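Endonuclease V isoform X2 (Ciona intestinalis, PDB 6OZI) probably cleaves inosine-containing nucleic acid, RNA in particular, by metal-ion-dependent hydrolysis. Local coordinates at residues V54-L60 and M231-S236; F121-R125 and L147-D153; N137-G142 and V202-C208. The protein carries 1 engineered substitution. All coordinates share one frame; numbering follows the deposited sequence. Where two conformers were deposited one is given.

Contact 1 of 3, residues V54-L60 and M231-S236. Engineered in segment 231-236: Asn233 (natural residue Asp).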
loop_
_atom_site.group_PDB
_atom_site.type_symbol
_atom_site.label_atom_id
_atom_site.label_comp_id
_atom_site.label_asym_id
_atom_site.label_seq_id
_atom_site.Cartn_x
_atom_site.Cartn_y
_atom_site.Cartn_z
ATOM N N VAL A 54 0.757 16.539 8.055
ATOM C CA VAL A 54 1.689 17.111 7.089
ATOM C C VAL A 54 0.894 17.562 5.870
ATOM O O VAL A 54 0.165 16.765 5.275
ATOM C CB VAL A 54 2.776 16.105 6.665
ATOM C CG1 VAL A 54 3.600 16.667 5.525
ATOM C CG2 VAL A 54 3.662 15.726 7.846
ATOM N N SER A 55 1.013 18.834 5.509
ATOM C CA SER A 55 0.455 19.325 4.261
ATOM C C SER A 55 1.515 19.265 3.167
ATOM O O SER A 55 2.713 19.197 3.435
ATOM C CB SER A 55 -0.069 20.753 4.418
ATOM O OG SER A 55 0.984 21.675 4.632
ATOM N N CYS A 56 1.057 19.261 1.917
ATOM C CA CYS A 56 1.964 19.273 0.777
ATOM C C CYS A 56 1.333 20.051 -0.365
ATOM O O CYS A 56 0.142 19.892 -0.659
ATOM C CB CYS A 56 2.308 17.855 0.296
ATOM S SG CYS A 56 3.337 17.801 -1.212
ATOM N N MET A 57 2.140 20.886 -1.009
ATOM C CA MET A 57 1.726 21.575 -2.222
ATOM C C MET A 57 2.760 21.280 -3.296
ATOM O O MET A 57 3.966 21.305 -3.025
ATOM C CB MET A 57 1.580 23.087 -1.992
ATOM C CG MET A 57 1.249 23.883 -3.250
ATOM S SD MET A 57 0.625 25.556 -2.915
ATOM C CE MET A 57 -1.016 25.230 -2.255
ATOM N N VAL A 58 2.283 20.960 -4.499
ATOM C CA VAL A 58 3.141 20.637 -5.628
ATOM C C VAL A 58 2.736 21.514 -6.801
ATOM O O VAL A 58 1.609 22.007 -6.876
ATOM C CB VAL A 58 3.049 19.149 -6.033
ATOM C CG1 VAL A 58 3.605 18.246 -4.938
ATOM C CG2 VAL A 58 1.604 18.782 -6.346
ATOM N N VAL A 59 3.682 21.723 -7.713
ATOM C CA VAL A 59 3.404 22.349 -8.998
ATOM C C VAL A 59 4.035 21.493 -10.085
ATOM O O VAL A 59 5.240 21.207 -10.035
ATOM C CB VAL A 59 3.926 23.795 -9.088
ATOM C CG1 VAL A 59 3.530 24.407 -10.427
ATOM C CG2 VAL A 59 3.388 24.645 -7.949
ATOM N N LEU A 60 3.224 21.107 -11.071
ATOM C CA LEU A 60 3.650 20.335 -12.229
ATOM C C LEU A 60 3.449 21.168 -13.486
ATOM O O LEU A 60 2.489 21.934 -13.591
ATOM C CB LEU A 60 2.858 19.027 -12.366
ATOM C CG LEU A 60 3.180 17.862 -11.427
ATOM C CD1 LEU A 60 2.805 18.170 -9.984
ATOM C CD2 LEU A 60 2.477 16.600 -11.899
ATOM N N MET A 231 0.867 13.347 -6.743
ATOM C CA MET A 231 2.129 13.766 -6.157
ATOM C C MET A 231 1.923 14.400 -4.785
ATOM O O MET A 231 2.637 14.065 -3.830
ATOM C CB MET A 231 2.860 14.695 -7.124
ATOM C CG MET A 231 3.184 13.982 -8.420
ATOM S SD MET A 231 4.163 12.515 -8.061
ATOM C CE MET A 231 4.369 11.796 -9.690
ATOM N N ALA A 232 0.946 15.308 -4.657
ATOM C CA ALA A 232 0.695 15.930 -3.351
ATOM C C ALA A 232 0.369 14.881 -2.290
ATOM O O ALA A 232 0.886 14.937 -1.159
ATOM C CB ALA A 232 -0.429 16.962 -3.455
ATOM N N ASN A 233 -0.479 13.909 -2.645
ATOM C CA ASN A 233 -0.818 12.836 -1.715
ATOM C C ASN A 233 0.417 12.019 -1.342
ATOM O O ASN A 233 0.670 11.751 -0.154
ATOM C CB ASN A 233 -1.908 11.961 -2.344
ATOM C CG ASN A 233 -2.284 10.761 -1.487
ATOM O OD1 ASN A 233 -2.043 9.614 -1.872
ATOM N ND2 ASN A 233 -2.864 11.017 -0.316
ATOM N N LYS A 234 1.235 11.669 -2.339
ATOM C CA LYS A 234 2.403 10.843 -2.055
ATOM C C LYS A 234 3.373 11.548 -1.109
ATOM O O LYS A 234 3.730 11.004 -0.058
ATOM C CB LYS A 234 3.108 10.426 -3.345
ATOM C CG LYS A 234 4.404 9.660 -3.063
ATOM C CD LYS A 234 5.118 9.163 -4.328
ATOM C CE LYS A 234 5.505 10.288 -5.262
ATOM N NZ LYS A 234 6.112 9.733 -6.507
ATOM N N TRP A 235 3.796 12.771 -1.453
ATOM C CA TRP A 235 4.836 13.416 -0.653
ATOM C C TRP A 235 4.327 13.768 0.743
ATOM O O TRP A 235 5.078 13.652 1.727
ATOM C CB TRP A 235 5.384 14.656 -1.362
ATOM C CG TRP A 235 5.922 14.404 -2.770
ATOM C CD1 TRP A 235 5.532 15.037 -3.914
ATOM C CD2 TRP A 235 6.918 13.444 -3.169
ATOM N NE1 TRP A 235 6.232 14.550 -4.989
ATOM C CE2 TRP A 235 7.084 13.569 -4.560
ATOM C CE3 TRP A 235 7.691 12.497 -2.482
ATOM C CZ2 TRP A 235 7.988 12.789 -5.280
ATOM C CZ3 TRP A 235 8.591 11.720 -3.202
ATOM C CH2 TRP A 235 8.729 11.871 -4.585
ATOM N N SER A 236 3.061 14.196 0.860
ATOM C CA SER A 236 2.530 14.452 2.198
ATOM C C SER A 236 2.583 13.188 3.054
ATOM O O SER A 236 3.040 13.225 4.208
ATOM C CB SER A 236 1.104 15.001 2.120
ATOM O OG SER A 236 0.207 14.026 1.629
#
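Cys56 and Val58 on the strand press against Ala232, Trp235 and Ser236 on the helix. The strand and helix axes cross obliquely, with 141° between their N-to-C directions, and the closest axis approach is 7.3 Å. Val54, Cys56, Val58 and Leu60 all start their side chains toward the helix. The contact is apolar in character.

Cys56 sets its CB 3.6 Å from Ser236 CB. Its SG lies anti to the backbone N (chi1 175°), which carries the sulfur alongside the indole stem. There SG sits 3.8 Å from Trp235 CB, near the plane of the ring and at its edge. This is a sulfur-aromatic contact made from the side and not over a face.

Val58 crosses Trp235 at about a right angle and divides its work between two branches. CG1 meets the same ring edge, 3.9 Å from Trp235 CD1. CG2 lies 3.9 Å from Ala232 N and also touches Ala232 CB. One face of the indole carries CE of Lys234, and Trp235 NE1 bonds to Gln67 on strand 67-76.

The ends of the contact are lighter. Leu60 CD2 reaches Met231 CG at 4.4 Å, and the rest of the methionine leads away. Val54 CG1 lies 3.7 Å from Ser236 O. The Ser236 hydroxyl turns back to its own helix, within bonding distance of the carbonyls of Ala232 and Asn233.

Engineered Asn233 faces away from this strand, bonds to Asp42 through ND2 and packs on a phosphate of the bound RNA. Met57 packs on helix 86-104 from the other side of the strand. Helix 227-243 thus lies across one face of the central sheet, with helix 86-104 on the other, as in the RNase H-like fold.

Contact 2 of 3, residues F121-R125 and L147-D153. With nucleotides of chain C.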
loop_
_atom_site.group_PDB
_atom_site.type_symbol
_atom_site.label_atom_id
_atom_site.label_comp_id
_atom_site.label_asym_id
_atom_site.label_seq_id
_atom_site.Cartn_x
_atom_site.Cartn_y
_atom_site.Cartn_z
ATOM N N PHE A 121 -20.141 20.329 -6.320
ATOM C CA PHE A 121 -20.846 19.080 -6.018
ATOM C C PHE A 121 -20.936 18.886 -4.506
ATOM O O PHE A 121 -20.226 18.076 -3.903
ATOM C CB PHE A 121 -20.119 17.926 -6.703
ATOM C CG PHE A 121 -20.802 16.601 -6.582
ATOM C CD1 PHE A 121 -22.104 16.502 -6.126
ATOM C CD2 PHE A 121 -20.135 15.445 -6.946
ATOM C CE1 PHE A 121 -22.728 15.265 -6.027
ATOM C CE2 PHE A 121 -20.747 14.205 -6.855
ATOM C CZ PHE A 121 -22.045 14.113 -6.396
ATOM N N HIS A 122 -21.889 19.591 -3.895
ATOM C CA HIS A 122 -21.922 19.724 -2.446
ATOM C C HIS A 122 -23.328 20.120 -2.026
ATOM O O HIS A 122 -24.036 20.802 -2.773
ATOM C CB HIS A 122 -20.893 20.765 -2.002
ATOM C CG HIS A 122 -20.801 20.960 -0.522
ATOM N ND1 HIS A 122 -21.560 21.892 0.154
ATOM C CD2 HIS A 122 -19.990 20.395 0.403
ATOM C CE1 HIS A 122 -21.247 21.865 1.437
ATOM N NE2 HIS A 122 -20.295 20.967 1.615
ATOM N N ILE A 123 -23.728 19.688 -0.823
ATOM C CA ILE A 123 -25.099 19.910 -0.359
ATOM C C ILE A 123 -25.463 21.393 -0.381
ATOM O O ILE A 123 -26.588 21.766 -0.742
ATOM C CB ILE A 123 -25.308 19.299 1.039
ATOM C CG1 ILE A 123 -26.735 19.590 1.513
ATOM C CG2 ILE A 123 -24.248 19.801 2.023
ATOM C CD1 ILE A 123 -27.130 18.866 2.779
ATOM N N ARG A 124 -24.533 22.263 0.015
ATOM C CA ARG A 124 -24.761 23.699 -0.047
ATOM C C ARG A 124 -23.929 24.359 -1.146
ATOM O O ARG A 124 -23.674 25.565 -1.089
ATOM C CB ARG A 124 -24.492 24.343 1.315
ATOM C CG ARG A 124 -25.602 24.101 2.358
ATOM C CD ARG A 124 -25.147 24.441 3.786
ATOM N NE ARG A 124 -24.022 23.615 4.226
ATOM C CZ ARG A 124 -24.133 22.420 4.808
ATOM N NH1 ARG A 124 -25.328 21.882 5.030
ATOM N NH2 ARG A 124 -23.040 21.758 5.164
ATOM N N ARG A 125 -23.510 23.583 -2.149
ATOM C CA ARG A 125 -22.813 24.093 -3.334
ATOM C C ARG A 125 -21.534 24.844 -2.968
ATOM O O ARG A 125 -21.172 25.835 -3.601
ATOM C CB ARG A 125 -23.737 24.978 -4.171
ATOM C CG ARG A 125 -25.027 24.296 -4.597
ATOM C CD ARG A 125 -24.762 23.020 -5.402
ATOM N NE ARG A 125 -25.993 22.539 -6.021
ATOM C CZ ARG A 125 -26.804 21.634 -5.477
ATOM N NH1 ARG A 125 -26.510 21.088 -4.299
ATOM N NH2 ARG A 125 -27.914 21.277 -6.113
ATOM N N LEU A 147 -17.900 8.843 -4.563
ATOM C CA LEU A 147 -19.069 9.665 -4.812
ATOM C C LEU A 147 -19.709 10.067 -3.492
ATOM O O LEU A 147 -19.959 9.219 -2.633
ATOM C CB LEU A 147 -20.073 8.905 -5.674
ATOM C CG LEU A 147 -21.316 9.675 -6.100
ATOM C CD1 LEU A 147 -20.928 10.709 -7.125
ATOM C CD2 LEU A 147 -22.330 8.718 -6.671
ATOM N N ILE A 148 -19.968 11.354 -3.328
ATOM C CA ILE A 148 -20.752 11.785 -2.182
ATOM C C ILE A 148 -22.229 11.606 -2.512
ATOM O O ILE A 148 -22.671 11.883 -3.637
ATOM C CB ILE A 148 -20.417 13.237 -1.793
ATOM C CG1 ILE A 148 -21.016 13.549 -0.416
ATOM C CG2 ILE A 148 -20.909 14.236 -2.858
ATOM C CD1 ILE A 148 -20.464 14.778 0.231
ATOM N N GLU A 149 -22.984 11.084 -1.544
ATOM C CA GLU A 149 -24.429 10.944 -1.670
ATOM C C GLU A 149 -25.102 12.196 -1.133
ATOM O O GLU A 149 -24.763 12.670 -0.046
ATOM C CB GLU A 149 -24.951 9.715 -0.917
ATOM C CG GLU A 149 -24.703 8.373 -1.598
ATOM C CD GLU A 149 -25.844 7.386 -1.383
ATOM O OE1 GLU A 149 -26.855 7.746 -0.742
ATOM O OE2 GLU A 149 -25.746 6.244 -1.871
ATOM N N ILE A 150 -26.046 12.734 -1.893
ATOM C CA ILE A 150 -26.807 13.890 -1.432
ATOM C C ILE A 150 -28.297 13.604 -1.568
ATOM O O ILE A 150 -28.880 13.898 -2.622
ATOM C CB ILE A 150 -26.424 15.162 -2.204
ATOM C CG1 ILE A 150 -24.905 15.301 -2.289
ATOM C CG2 ILE A 150 -27.005 16.387 -1.508
ATOM C CD1 ILE A 150 -24.456 16.544 -3.013
ATOM N N PRO A 151 -28.950 13.046 -0.539
ATOM C CA PRO A 151 -30.396 12.779 -0.648
ATOM C C PRO A 151 -31.208 14.014 -0.985
ATOM O O PRO A 151 -32.164 13.926 -1.761
ATOM C CB PRO A 151 -30.758 12.230 0.739
ATOM C CG PRO A 151 -29.478 11.740 1.308
ATOM C CD PRO A 151 -28.398 12.614 0.754
ATOM N N GLU A 152 -30.836 15.177 -0.442
ATOM C CA GLU A 152 -31.605 16.393 -0.690
ATOM C C GLU A 152 -31.590 16.805 -2.160
ATOM O O GLU A 152 -32.471 17.561 -2.589
ATOM C CB GLU A 152 -31.064 17.543 0.178
ATOM C CG GLU A 152 -31.106 17.303 1.695
ATOM C CD GLU A 152 -30.002 16.378 2.199
ATOM O OE1 GLU A 152 -29.261 15.818 1.368
ATOM O OE2 GLU A 152 -29.874 16.210 3.429
ATOM N N ASP A 153 -30.633 16.307 -2.944
ATOM C CA ASP A 153 -30.556 16.593 -4.371
ATOM C C ASP A 153 -30.898 15.384 -5.228
ATOM O O ASP A 153 -30.776 15.453 -6.455
ATOM C CB ASP A 153 -29.159 17.098 -4.742
ATOM C CG ASP A 153 -28.942 18.550 -4.382
ATOM O OD1 ASP A 153 -29.597 19.426 -4.998
ATOM O OD2 ASP A 153 -28.106 18.819 -3.487
ATOM P P DC C 4 -22.192 6.383 3.096
ATOM O OP1 DC C 4 -23.042 5.349 2.471
ATOM O OP2 DC C 4 -20.783 6.072 3.440
ATOM O "O5'" DC C 4 -22.222 7.678 2.169
ATOM C "C5'" DC C 4 -21.196 7.913 1.235
ATOM C "C4'" DC C 4 -20.903 9.397 1.152
ATOM O "O4'" DC C 4 -22.158 10.125 1.064
ATOM C "C3'" DC C 4 -20.165 9.964 2.370
ATOM O "O3'" DC C 4 -19.234 10.944 1.964
ATOM C "C2'" DC C 4 -21.282 10.567 3.209
ATOM C "C1'" DC C 4 -22.244 11.050 2.134
ATOM N N1 DC C 4 -23.655 11.127 2.605
ATOM C C2 DC C 4 -24.207 12.380 2.887
ATOM O O2 DC C 4 -23.508 13.391 2.727
ATOM N N3 DC C 4 -25.491 12.452 3.328
ATOM C C4 DC C 4 -26.202 11.335 3.484
ATOM N N4 DC C 4 -27.465 11.455 3.914
ATOM C C5 DC C 4 -25.654 10.046 3.201
ATOM C C6 DC C 4 -24.388 9.990 2.774
ATOM P P DI C 5 -17.674 10.575 1.918
ATOM O OP1 DI C 5 -17.584 9.138 1.481
ATOM O OP2 DI C 5 -17.061 10.791 3.279
ATOM O "O5'" DI C 5 -17.030 11.575 0.777
ATOM C "C5'" DI C 5 -17.054 11.214 -0.581
ATOM C "C4'" DI C 5 -16.089 12.095 -1.358
ATOM O "O4'" DI C 5 -16.619 13.622 -1.249
ATOM C "C3'" DI C 5 -14.868 12.059 -0.861
ATOM O "O3'" DI C 5 -13.831 12.103 -1.942
ATOM C "C2'" DI C 5 -14.714 13.334 0.005
ATOM C "C1'" DI C 5 -15.689 14.333 -0.652
ATOM N N9 DI C 5 -16.264 15.182 0.403
ATOM C C8 DI C 5 -16.945 15.015 1.547
ATOM N N7 DI C 5 -17.156 16.246 2.061
ATOM C C5 DI C 5 -16.612 17.139 1.250
ATOM C C6 DI C 5 -16.534 18.664 1.311
ATOM O O6 DI C 5 -17.010 19.265 2.212
ATOM N N1 DI C 5 -15.868 19.371 0.276
ATOM C C2 DI C 5 -15.272 18.661 -0.818
ATOM N N3 DI C 5 -15.344 17.212 -0.867
ATOM C C4 DI C 5 -16.045 16.474 0.213
#
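Arg125 grips Asp153 end-on with two nitrogens. NH2 gives a straight bond to Asp153 OD1 (2.7 Å, 180°), and NH1 reaches Asp153 OD2 at 2.9 Å. Both oxygens lie near the guanidinium plane but are met from above the carboxylate plane, which is turned 50° against it.

NH1 also donates to His122 O at 2.9 Å. That carbonyl takes the Arg125 backbone N on the opposite face, closing the type I turn from His122 to Arg125. NE forms a salt bridge with Glu184, and Ser179 OG adds a bond to Asp153 OD1. A leucine at Arg125 would probably leave the Asp153 and Glu184 carboxylates without their shared cation and loosen the hold on the turn.

Beside this network Ile148 CG2 lies over one face of the Phe121 ring, 3.8 Å from its centroid, in a CH-pi contact. Leu147 CD1 meets the ring edge, 3.5 Å from Phe121 CE2. Ile150 CD1 packs 3.7 Å from Phe121 CE1.

Ile148 CD1 lies 3.8 Å from C8 of deoxyinosine DI5 of chain C. Glu149 N donates to O4' of deoxycytidine DC4 of chain C at 2.9 Å. Pro151 packs on DC4, so the paired loops form part of the DNA-holding surface at the inosine. His122 NE2 bonds to Ser84 O.

The two loops precede helices 128-136 and 157-169. Strands 174-179 and 184-190 pack against Phe121 and Arg125, while helix 6-19 touches His122 and Arg124.

Contact 3 of 3, residues N137-G142 and V202-C208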
loop_
_atom_site.group_PDB
_atom_site.type_symbol
_atom_site.label_atom_id
_atom_site.label_comp_id
_atom_site.label_asym_id
_atom_site.label_seq_id
_atom_site.Cartn_x
_atom_site.Cartn_y
_atom_site.Cartn_z
ATOM N N ASN A 137 -8.706 33.403 -3.733
ATOM C CA ASN A 137 -8.775 33.995 -5.073
ATOM C C ASN A 137 -7.929 33.193 -6.063
ATOM O O ASN A 137 -7.126 33.739 -6.824
ATOM C CB ASN A 137 -8.358 35.469 -5.070
ATOM C CG ASN A 137 -8.599 36.147 -6.420
ATOM O OD1 ASN A 137 -9.515 35.775 -7.163
ATOM N ND2 ASN A 137 -7.752 37.111 -6.760
ATOM N N THR A 138 -8.103 31.875 -6.043
ATOM C CA THR A 138 -7.355 31.002 -6.936
ATOM C C THR A 138 -8.311 30.069 -7.661
ATOM O O THR A 138 -9.368 29.693 -7.142
ATOM C CB THR A 138 -6.269 30.170 -6.201
ATOM O OG1 THR A 138 -6.876 29.282 -5.256
ATOM C CG2 THR A 138 -5.276 31.075 -5.487
ATOM N N ARG A 139 -7.930 29.725 -8.891
ATOM C CA ARG A 139 -8.715 28.832 -9.727
ATOM C C ARG A 139 -8.517 27.390 -9.274
ATOM O O ARG A 139 -7.380 26.925 -9.139
ATOM C CB ARG A 139 -8.306 29.008 -11.190
ATOM C CG ARG A 139 -9.151 28.254 -12.193
ATOM C CD ARG A 139 -8.830 28.732 -13.611
ATOM N NE ARG A 139 -9.196 30.134 -13.824
ATOM C CZ ARG A 139 -8.339 31.154 -13.831
ATOM N NH1 ARG A 139 -7.041 30.945 -13.636
ATOM N NH2 ARG A 139 -8.784 32.391 -14.031
ATOM N N THR A 140 -9.627 26.687 -9.021
ATOM C CA THR A 140 -9.573 25.335 -8.482
ATOM C C THR A 140 -10.560 24.410 -9.179
ATOM O O THR A 140 -11.634 24.824 -9.624
ATOM C CB THR A 140 -9.880 25.313 -6.988
ATOM O OG1 THR A 140 -11.203 25.821 -6.785
ATOM C CG2 THR A 140 -8.883 26.159 -6.225
ATOM N N ILE A 141 -10.200 23.131 -9.203
ATOM C CA ILE A 141 -11.032 22.054 -9.718
ATOM C C ILE A 141 -11.173 21.008 -8.621
ATOM O O ILE A 141 -10.200 20.695 -7.923
ATOM C CB ILE A 141 -10.414 21.441 -10.992
ATOM C CG1 ILE A 141 -10.368 22.494 -12.099
ATOM C CG2 ILE A 141 -11.182 20.208 -11.425
ATOM C CD1 ILE A 141 -9.471 22.133 -13.236
ATOM N N GLY A 142 -12.382 20.480 -8.452
ATOM C CA GLY A 142 -12.626 19.420 -7.494
ATOM C C GLY A 142 -12.543 18.059 -8.167
ATOM O O GLY A 142 -13.195 17.819 -9.186
ATOM N N VAL A 202 -15.462 14.873 -11.167
ATOM C CA VAL A 202 -14.897 16.200 -11.356
ATOM C C VAL A 202 -16.015 17.216 -11.206
ATOM O O VAL A 202 -17.066 17.089 -11.839
ATOM C CB VAL A 202 -14.232 16.319 -12.737
ATOM C CG1 VAL A 202 -13.671 17.732 -12.955
ATOM C CG2 VAL A 202 -13.160 15.268 -12.894
ATOM N N SER A 203 -15.793 18.225 -10.383
ATOM C CA SER A 203 -16.727 19.331 -10.279
ATOM C C SER A 203 -15.946 20.628 -10.374
ATOM O O SER A 203 -14.740 20.670 -10.107
ATOM C CB SER A 203 -17.555 19.288 -8.974
ATOM O OG SER A 203 -16.737 19.134 -7.829
ATOM N N ALA A 204 -16.635 21.671 -10.828
ATOM C CA ALA A 204 -16.024 22.983 -10.897
ATOM C C ALA A 204 -15.644 23.445 -9.497
ATOM O O ALA A 204 -16.407 23.278 -8.542
ATOM C CB ALA A 204 -16.984 23.978 -11.552
ATOM N N GLY A 205 -14.447 24.007 -9.372
ATOM C CA GLY A 205 -14.040 24.578 -8.106
ATOM C C GLY A 205 -14.378 26.052 -8.023
ATOM O O GLY A 205 -15.351 26.450 -7.377
ATOM N N HIS A 206 -13.573 26.870 -8.688
ATOM C CA HIS A 206 -13.763 28.309 -8.681
ATOM C C HIS A 206 -13.002 28.886 -9.861
ATOM O O HIS A 206 -11.862 28.483 -10.114
ATOM C CB HIS A 206 -13.274 28.907 -7.358
ATOM C CG HIS A 206 -13.416 30.392 -7.273
ATOM N ND1 HIS A 206 -14.562 31.053 -7.656
ATOM C CD2 HIS A 206 -12.557 31.343 -6.839
ATOM C CE1 HIS A 206 -14.399 32.350 -7.468
ATOM N NE2 HIS A 206 -13.190 32.552 -6.975
ATOM N N LYS A 207 -13.637 29.828 -10.573
ATOM C CA LYS A 207 -13.040 30.504 -11.733
ATOM C C LYS A 207 -12.783 29.544 -12.904
ATOM O O LYS A 207 -11.837 29.726 -13.674
ATOM C CB LYS A 207 -11.746 31.229 -11.331
ATOM C CG LYS A 207 -11.950 32.280 -10.245
ATOM C CD LYS A 207 -10.669 33.032 -9.862
ATOM C CE LYS A 207 -10.151 33.965 -10.910
ATOM N NZ LYS A 207 -9.058 34.807 -10.324
ATOM N N CYS A 208 -13.660 28.555 -13.085
ATOM C CA CYS A 208 -13.474 27.547 -14.121
ATOM C C CYS A 208 -14.792 26.815 -14.354
ATOM O O CYS A 208 -15.459 26.416 -13.396
ATOM C CB CYS A 208 -12.376 26.560 -13.715
ATOM S SG CYS A 208 -11.872 25.415 -14.996
HETATM O O HOH W 1 -12.012 35.060 -6.606
HETATM O O HOH W 2 -11.347 32.898 -14.849
#
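Lys207 O is gripped by Arg139 NE at 2.7 Å, and a bridging water adds a weak bond to the same oxygen. NE lies 27° off the carbonyl plane. The arginine chain leaves extended and then bends at chi3 (-65°), which brings NE round to the carbonyl at the guanidinium edge. The water also accepts from Arg139 NH2. NH1 bonds to Gln111 O, and Phe30 makes a cation-pi contact with the group.

Lys207 crosses Arg139 at about a right angle. Its NZ gives a weak bond to Asn137 OD1 at 3.3 Å. The same oxygen takes a second water, which is also bonded to His206 NE2. Lys207 CG lies over the centre of the His206 ring, and His206 ND1 pairs with Ile24 N.

The backbones form an antiparallel pair. Thr140 N donates to His206 O at 3.1 Å. Gly142 N donates to Ser203 O at 2.9 Å, and Ser203 N returns a bond of 2.9 Å to Gly142 O. Between these pairs the register slips by one residue. Gly205 and His206 both face Thr140, a classic beta bulge. Next to the bulge, Ile141 CG2 meets Val202 CG1 at 3.8 Å, and helix 210-219 covers both side chains.

Side-chain polar atoms are also met. Thr140 OG1 bonds to Ala129 O, and Ser203 OG to Gly119 N.

The contact therefore has two chemical ends. Ile141 and Val202 join the apolar core under the helix. At the other end Arg139 NH2 and Lys207 NZ stand 4.4 Å apart. Their mutual repulsion is probably eased by Lys207 O, Asn137 OD1 and the water on Arg139 NH2.

Contact 1 joins strand 52-61, early in the chain, to helix 227-243 near its end. It closes the widest of the three loops, and contacts 2 and 3 nest inside it. Within that loop the chain passes 121-125, then 137-142, then 147-153, then 202-208, so contacts 2 and 3 cross. They also touch, with Phe121 CB 3.7 Å from Ser203 CB. Contact 3 pairs neighbouring strands of the central sheet, and contact 2 joins two loops that follow strands 112-116 and 140-144. Contact 1 lays the C-terminal helix on strand 52-61 of the same sheet. Contacts 1 and 2 lie on opposite sides of the chain's centre, their centres about 27 Å apart.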